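PDB 3KTN: carbohydrate kinase, pfkB family from Enterococcus faecalis, which probably phosphorylates 2-keto-3-deoxygluconate as a sugar kinase of the pfkB (ribokinase-like) family. Local coordinates for the interface of chains A and B. Coordinates in Å, arbitrary orientation; residue numbers count along the deposited sequence, not the author numbering. Chains: chain A/B, Carbohydrate kinase, pfkB family.

The interface of chains A and B. Residues chain A 60-62, 85; chain B 91, 104-106.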
# COMPACT_ATOMS: atom_id res chain seq x y z
N ASN A 60 8.63 2.04 -26.42
CA ASN A 60 7.40 2.55 -25.83
C ASN A 60 7.70 2.84 -24.36
O ASN A 60 8.82 2.60 -23.89
CB ASN A 60 6.23 1.56 -26.00
CG ASN A 60 6.45 0.23 -25.32
OD1 ASN A 60 7.07 0.15 -24.26
ND2 ASN A 60 5.93 -0.83 -25.92
N ARG A 61 6.73 3.36 -23.63
CA ARG A 61 6.95 3.72 -22.23
C ARG A 61 7.39 2.56 -21.35
O ARG A 61 8.15 2.76 -20.40
CB ARG A 61 5.69 4.40 -21.68
CG ARG A 61 5.36 5.72 -22.39
CD ARG A 61 3.94 6.17 -22.12
NE ARG A 61 3.73 6.53 -20.72
CZ ARG A 61 4.07 7.70 -20.19
NH1 ARG A 61 4.62 8.63 -20.95
NH2 ARG A 61 3.85 7.93 -18.90
N LEU A 62 6.92 1.36 -21.65
CA LEU A 62 7.30 0.19 -20.87
C LEU A 62 8.77 -0.12 -21.14
O LEU A 62 9.54 -0.43 -20.22
CB LEU A 62 6.42 -1.00 -21.24
CG LEU A 62 6.60 -2.25 -20.37
CD1 LEU A 62 6.17 -1.95 -18.94
CD2 LEU A 62 5.75 -3.38 -20.95
N ASP A 85 7.41 -4.70 -29.74
CA ASP A 85 6.44 -3.97 -28.95
C ASP A 85 6.16 -4.63 -27.61
O ASP A 85 5.71 -3.99 -26.66
CB ASP A 85 5.12 -3.89 -29.71
CG ASP A 85 5.27 -3.30 -31.09
OD1 ASP A 85 5.49 -2.07 -31.19
OD2 ASP A 85 5.19 -4.07 -32.08
N PHE B 91 -0.95 -1.58 -20.07
CA PHE B 91 -0.65 -0.75 -18.92
C PHE B 91 -1.40 0.55 -19.13
O PHE B 91 -1.53 1.02 -20.26
CB PHE B 91 0.85 -0.48 -18.84
CG PHE B 91 1.65 -1.69 -18.44
CD1 PHE B 91 2.06 -1.87 -17.12
CD2 PHE B 91 1.94 -2.68 -19.38
CE1 PHE B 91 2.74 -3.01 -16.73
CE2 PHE B 91 2.63 -3.83 -18.99
CZ PHE B 91 3.03 -4.00 -17.66
N THR B 104 -0.42 1.46 -22.90
CA THR B 104 0.62 0.73 -23.62
C THR B 104 0.24 -0.75 -23.68
O THR B 104 0.20 -1.43 -22.65
CB THR B 104 1.98 0.87 -22.92
OG1 THR B 104 2.28 2.25 -22.73
CG2 THR B 104 3.08 0.23 -23.76
N TYR B 105 -0.04 -1.24 -24.88
CA TYR B 105 -0.44 -2.64 -25.09
C TYR B 105 0.73 -3.60 -25.15
O TYR B 105 1.83 -3.24 -25.57
CB TYR B 105 -1.22 -2.78 -26.40
CG TYR B 105 -2.56 -2.11 -26.41
CD1 TYR B 105 -3.68 -2.72 -25.84
CD2 TYR B 105 -2.72 -0.85 -26.99
CE1 TYR B 105 -4.92 -2.08 -25.84
CE2 TYR B 105 -3.95 -0.21 -26.99
CZ TYR B 105 -5.04 -0.83 -26.41
OH TYR B 105 -6.24 -0.16 -26.39
N GLN B 106 0.48 -4.83 -24.71
CA GLN B 106 1.48 -5.90 -24.77
C GLN B 106 0.92 -6.86 -25.82
O GLN B 106 -0.08 -6.54 -26.46
CB GLN B 106 1.60 -6.59 -23.41
CG GLN B 106 2.45 -5.82 -22.41
CD GLN B 106 3.92 -6.21 -22.48
OE1 GLN B 106 4.66 -5.73 -23.35
NE2 GLN B 106 4.34 -7.09 -21.57
O HOH W 1 3.94 3.52 -24.59
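A:Asn60 meets B:Thr104, and A:Leu62 meets B:Phe91 and B:Gln106. On chain A the contact comes from the start of helix 61-72 and the loop residue just before it. On chain B it comes from strands 88-93 and 101-105 and the loop residue that follows the second. The patch is part of a two-fold symmetric interface, so it recurs with the chains exchanged. This pairing may or may not form in the cell.

The methyl of B:Thr104 sits over one face of the A:Asn60 carboxamide, almost straight above its carbon, with CG2 3.7 Å from CG. The amide is met flat on, while its OD1 and ND2 make weak bonds within chain A. A:Asn60 precedes helix 61-72 and probably caps it, though the hydrogen bond from A:Leu62 N to OD1, 2.9 Å, is weak. Its ND2 gives another weak one to the backbone O of A:Asp85. A chi1 of 62° places the carboxamide between the backbone N and carbonyl carbon, where it can fold back over the helix start.

Both methyls of A:Leu62 touch the B:Phe91 ring, and CD2 also reaches B:Gln106. CD1 lies 3.9 Å above the ring plane, displaced toward the rim. CD2 is 3.7 Å from CE2 of B:Phe91 and 3.5 Å from OE1 of B:Gln106. The leucine crosses both side chains at about a right angle. B:Thr104 O and B:Gln106 CG lie in plane at the ring edge and probably help to hold its orientation.

A water links the chains beside the cap. It lies 3.0 Å from A:Arg61 N, in a nearly straight bond (168° at the hydrogen), and 2.8 Å from the hydroxyl OG1 of B:Thr104.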